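Local coordinates for protein myosin-I heavy chain (Dictyostelium discoideum, PDB 5EJY) that is an actin-based class VII myosin motor with ATPase activity that takes part in early phagocytosis and adhesion, here represented by a MyTH4-FERM segment of its tail, at residues A[37-42]-A[110-115]; A[45-50]-A[102-107]. All coordinates share one frame; numbering follows the deposited sequence.

Interaction 1: A[37-42]-A[110-115]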
# COMPACT_ATOMS: atom_id res chain seq x y z
N SER A 37 38.38 6.13 -7.61
CA SER A 37 38.02 6.87 -6.42
C SER A 37 37.40 8.21 -6.78
O SER A 37 37.28 8.55 -7.95
CB SER A 37 39.26 7.09 -5.53
OG SER A 37 40.15 7.99 -6.15
N TYR A 38 37.03 8.97 -5.75
CA TYR A 38 36.31 10.23 -5.93
C TYR A 38 36.92 11.14 -6.99
O TYR A 38 38.14 11.32 -7.05
CB TYR A 38 36.23 11.00 -4.60
CG TYR A 38 35.78 12.43 -4.79
CD1 TYR A 38 34.43 12.74 -4.87
CD2 TYR A 38 36.70 13.47 -4.92
CE1 TYR A 38 34.01 14.04 -5.08
CE2 TYR A 38 36.28 14.77 -5.12
CZ TYR A 38 34.93 15.05 -5.19
OH TYR A 38 34.49 16.35 -5.39
N GLN A 39 36.06 11.74 -7.82
CA GLN A 39 36.51 12.82 -8.69
C GLN A 39 35.45 13.90 -8.85
O GLN A 39 34.25 13.63 -8.77
CB GLN A 39 36.94 12.28 -10.05
CG GLN A 39 35.79 11.97 -10.99
CD GLN A 39 36.26 11.23 -12.22
OE1 GLN A 39 36.74 10.11 -12.12
NE2 GLN A 39 36.14 11.86 -13.37
N LYS A 40 35.91 15.12 -9.09
CA LYS A 40 35.00 16.25 -9.19
C LYS A 40 34.52 16.45 -10.63
O LYS A 40 33.48 17.06 -10.88
CB LYS A 40 35.66 17.53 -8.66
CG LYS A 40 36.78 18.06 -9.55
CD LYS A 40 37.83 18.80 -8.72
CE LYS A 40 37.21 19.89 -7.85
N SER A 41 35.28 15.93 -11.58
CA SER A 41 34.95 16.09 -12.99
C SER A 41 34.07 14.94 -13.52
O SER A 41 34.05 13.86 -12.95
CB SER A 41 36.24 16.15 -13.80
OG SER A 41 36.96 14.94 -13.68
N HIS A 42 33.36 15.20 -14.61
CA HIS A 42 32.53 14.18 -15.25
C HIS A 42 33.37 13.01 -15.73
O HIS A 42 34.51 13.20 -16.14
CB HIS A 42 31.78 14.78 -16.45
CG HIS A 42 30.75 15.80 -16.07
ND1 HIS A 42 29.66 16.08 -16.86
CD2 HIS A 42 30.64 16.59 -14.98
CE1 HIS A 42 28.93 17.01 -16.27
NE2 HIS A 42 29.50 17.34 -15.13
N ILE A 110 30.03 3.91 -4.87
CA ILE A 110 31.20 3.40 -4.17
C ILE A 110 32.39 4.29 -4.49
O ILE A 110 33.09 4.77 -3.59
CB ILE A 110 31.51 1.96 -4.59
CG1 ILE A 110 30.38 1.03 -4.15
CG2 ILE A 110 32.87 1.49 -4.00
CD1 ILE A 110 30.38 -0.31 -4.84
N LYS A 111 32.60 4.53 -5.78
CA LYS A 111 33.68 5.39 -6.27
C LYS A 111 33.67 6.77 -5.62
O LYS A 111 34.70 7.22 -5.09
CB LYS A 111 33.59 5.52 -7.80
CG LYS A 111 34.36 6.69 -8.40
CD LYS A 111 34.13 6.79 -9.92
CE LYS A 111 34.70 8.09 -10.47
NZ LYS A 111 36.19 8.11 -10.34
N GLN A 112 32.53 7.45 -5.65
CA GLN A 112 32.47 8.82 -5.16
C GLN A 112 32.56 8.92 -3.64
O GLN A 112 32.75 10.01 -3.10
CB GLN A 112 31.20 9.53 -5.64
CG GLN A 112 31.20 9.86 -7.14
CD GLN A 112 32.35 10.79 -7.53
OE1 GLN A 112 33.46 10.35 -7.82
NE2 GLN A 112 32.08 12.09 -7.55
N SER A 113 32.41 7.79 -2.95
CA SER A 113 32.56 7.79 -1.50
C SER A 113 33.93 7.23 -1.09
O SER A 113 34.18 7.00 0.09
CB SER A 113 31.43 7.00 -0.83
OG SER A 113 31.49 5.62 -1.19
N THR A 114 34.80 7.01 -2.08
CA THR A 114 36.15 6.49 -1.82
C THR A 114 37.16 7.63 -1.87
O THR A 114 37.24 8.33 -2.88
CB THR A 114 36.54 5.40 -2.83
OG1 THR A 114 35.73 4.24 -2.61
CG2 THR A 114 38.02 5.02 -2.67
N SER A 115 37.92 7.81 -0.79
CA SER A 115 38.89 8.89 -0.70
C SER A 115 38.27 10.23 -1.01
O SER A 115 38.85 11.03 -1.74
CB SER A 115 40.06 8.66 -1.64
OG SER A 115 40.82 7.55 -1.20
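K111, on the last turns of helix 102-112, reaches along the loop 37-42 and ends between two oxygens of that loop. Its CB leads to CG, which lies 3.5 Å from the backbone O of S37. CD runs on past the same carbonyl, and CE draws in beside OE1 of Q39. The chain is extended up to its last bend (chi4 66°), which turns NZ in between the two acceptors: K111 NZ donates to S37 O at 2.7 Å and to Q39 OE1 at 2.7 Å. It also makes a weak hydrogen bond to the backbone O of I35. Q39 OE1 also accepts from Q31 NE2, while Q39 NE2 donates to the backbone O of S41, so both ends of this amide are held.

The Q112 side-chain amide pairs with both the N-H and the C=O of Q39, as a backbone peptide does in a sheet. Its OE1 accepts from Q39 N at 2.9 Å and its NE2 donates to Q39 O at 2.9 Å, with Q39 O close to the plane of the Q112 amide. A bend at chi2 brings this amide back alongside the loop; its plane is turned 18° from that of the Y38 ring, which NE2 approaches obliquely, 3.6 Å from Y38 CD1. Beyond the helix, Y38 N donates to T114 O in a nearly straight bond (2.9 Å, 164°).

Two helix side chains and one carbonyl thus supply partners for the backbone of a segment without regular secondary structure. The lysine's charge is probably spread over neutral amide and peptide oxygens, with no carboxylate among the partners named.

Interaction 2: A[45-50]-A[102-107]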
# COMPACT_ATOMS: atom_id res chain seq x y z
N SER A 45 33.23 8.16 -19.86
CA SER A 45 32.44 7.04 -20.35
C SER A 45 31.78 6.38 -19.14
O SER A 45 31.95 6.85 -18.01
CB SER A 45 33.33 6.05 -21.10
OG SER A 45 32.55 5.04 -21.73
N SER A 46 31.03 5.31 -19.36
CA SER A 46 30.42 4.58 -18.25
C SER A 46 31.53 3.90 -17.44
O SER A 46 32.60 3.62 -17.99
CB SER A 46 29.44 3.53 -18.78
OG SER A 46 30.07 2.62 -19.67
N LEU A 47 31.29 3.65 -16.16
CA LEU A 47 32.24 2.88 -15.34
C LEU A 47 32.32 1.42 -15.75
O LEU A 47 33.41 0.84 -15.76
CB LEU A 47 31.91 2.96 -13.84
CG LEU A 47 32.09 4.28 -13.09
CD1 LEU A 47 31.93 4.06 -11.57
CD2 LEU A 47 33.45 4.94 -13.38
N LEU A 48 31.18 0.82 -16.07
CA LEU A 48 31.15 -0.57 -16.48
C LEU A 48 30.94 -0.64 -17.99
O LEU A 48 30.71 0.37 -18.65
CB LEU A 48 30.07 -1.34 -15.73
CG LEU A 48 30.19 -1.29 -14.21
CD1 LEU A 48 29.03 -2.02 -13.53
CD2 LEU A 48 31.55 -1.88 -13.75
N VAL A 49 31.04 -1.84 -18.55
CA VAL A 49 30.92 -1.98 -19.99
C VAL A 49 29.48 -2.32 -20.37
O VAL A 49 28.94 -3.33 -19.94
CB VAL A 49 31.85 -3.08 -20.53
CG1 VAL A 49 31.65 -3.28 -22.03
CG2 VAL A 49 33.33 -2.74 -20.20
N HIS A 50 28.88 -1.46 -21.19
CA HIS A 50 27.54 -1.73 -21.70
C HIS A 50 27.59 -1.89 -23.23
O HIS A 50 28.11 -1.04 -23.93
CB HIS A 50 26.57 -0.60 -21.30
CG HIS A 50 26.59 -0.29 -19.83
ND1 HIS A 50 25.83 -0.98 -18.91
CD2 HIS A 50 27.30 0.63 -19.12
CE1 HIS A 50 26.06 -0.50 -17.70
NE2 HIS A 50 26.95 0.48 -17.80
N ARG A 102 21.99 -1.10 -12.89
CA ARG A 102 22.01 -1.05 -11.43
C ARG A 102 23.42 -1.10 -10.90
O ARG A 102 23.80 -0.31 -10.01
CB ARG A 102 21.16 -2.18 -10.84
CG ARG A 102 19.67 -2.00 -11.14
CD ARG A 102 18.85 -3.14 -10.61
NE ARG A 102 17.42 -2.91 -10.86
CZ ARG A 102 16.46 -3.73 -10.46
NH1 ARG A 102 16.77 -4.82 -9.78
NH2 ARG A 102 15.19 -3.45 -10.72
N ASP A 103 24.22 -2.03 -11.43
CA ASP A 103 25.60 -2.16 -10.90
C ASP A 103 26.42 -0.93 -11.24
O ASP A 103 27.22 -0.46 -10.43
CB ASP A 103 26.26 -3.45 -11.38
CG ASP A 103 25.65 -4.69 -10.73
OD1 ASP A 103 24.90 -4.55 -9.74
OD2 ASP A 103 25.93 -5.80 -11.21
N GLU A 104 26.21 -0.39 -12.43
CA GLU A 104 26.80 0.89 -12.82
C GLU A 104 26.57 1.96 -11.75
O GLU A 104 27.53 2.59 -11.28
CB GLU A 104 26.22 1.36 -14.16
CG GLU A 104 26.68 2.75 -14.57
CD GLU A 104 28.07 2.75 -15.18
OE1 GLU A 104 28.44 1.75 -15.83
OE2 GLU A 104 28.80 3.76 -15.00
N ILE A 105 25.31 2.17 -11.38
CA ILE A 105 24.95 3.14 -10.36
C ILE A 105 25.67 2.87 -9.05
O ILE A 105 26.25 3.78 -8.45
CB ILE A 105 23.41 3.20 -10.14
CG1 ILE A 105 22.71 3.69 -11.41
CG2 ILE A 105 23.06 4.08 -8.93
CD1 ILE A 105 21.25 3.23 -11.52
N TYR A 106 25.64 1.63 -8.58
CA TYR A 106 26.29 1.34 -7.30
C TYR A 106 27.80 1.59 -7.36
O TYR A 106 28.38 2.08 -6.41
CB TYR A 106 26.01 -0.09 -6.85
CG TYR A 106 24.72 -0.26 -6.08
CD1 TYR A 106 24.66 0.04 -4.73
CD2 TYR A 106 23.56 -0.70 -6.72
CE1 TYR A 106 23.48 -0.12 -4.01
CE2 TYR A 106 22.37 -0.86 -6.00
CZ TYR A 106 22.34 -0.58 -4.65
OH TYR A 106 21.18 -0.74 -3.93
N CYS A 107 28.43 1.26 -8.48
CA CYS A 107 29.87 1.46 -8.63
C CYS A 107 30.22 2.94 -8.60
O CYS A 107 31.25 3.32 -8.06
CB CYS A 107 30.40 0.83 -9.92
SG CYS A 107 30.52 -0.94 -9.88
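E104 OE1 is gripped by two donors of the loop 45-50, the backbone N of L48 at 2.9 Å and NE2 of H50 at 2.8 Å, which reach it from opposite faces of the carboxylate. The amide arrives on the syn side; the imidazole comes from above the carboxylate plane, although the oxygen itself lies close to the plane of the H50 ring, at its edge. Ring and carboxylate are turned 50° against each other. The other oxygen uses its syn lone pair for the backbone N of L47, with E104 OE2 to L47 N at 2.7 Å, and accepts a further bond from Q108 one turn along the helix. With CG anti to its backbone N (chi1 175°) and a bend at chi2, E104 sends its carboxylate across to two successive loop amides.

Apolar groups close in beside this polar centre. L47 sets CD1 3.9 Å from C107 CB, while L48 CD1 and CD2 each lie 4.1 Å from C107 SG. L48 CD1 also rests on the helix backbone, 3.4 Å from E104 N, and touches D103 CB. Y19 of helix 16-23 packs against both L48 and C107, and A59 of helix 53-70 against E104. Within the loop, S46 OG donates to L48 O (2.6 Å), bracing the loop just where the two amides are presented.

A glutamine here in place of E104 would probably put an NH2 group against either the L47 amide or the L48 amide and H50, leaving those donors without an acceptor. The buried carboxylate receives N-H donors from L47, L48, H50 and Q108, which would be expected to stabilise its negative charge while it fastens the loop to helix 102-112 inside the MyTH4 helical domain.

In the fold
Both interactions join the long connection between helices 16-23 and 53-70 to one helix, 102-112, within the MyTH4 region of this myosin tail. Their centres lie 13 Å apart, and interaction 2 is nested in the chain loop that interaction 1 closes. As the connection advances from 37-42 to 45-50, its helix partners move back from 110-115 to 102-107, so the two run in opposite senses along the helix. The contacts meet where K111 CD packs 3.9 Å from L47 CD1. Interaction 2 is buried, whereas interaction 1 is partly buried. In each, charged or amide side chains from the helix hold backbone groups of the loop.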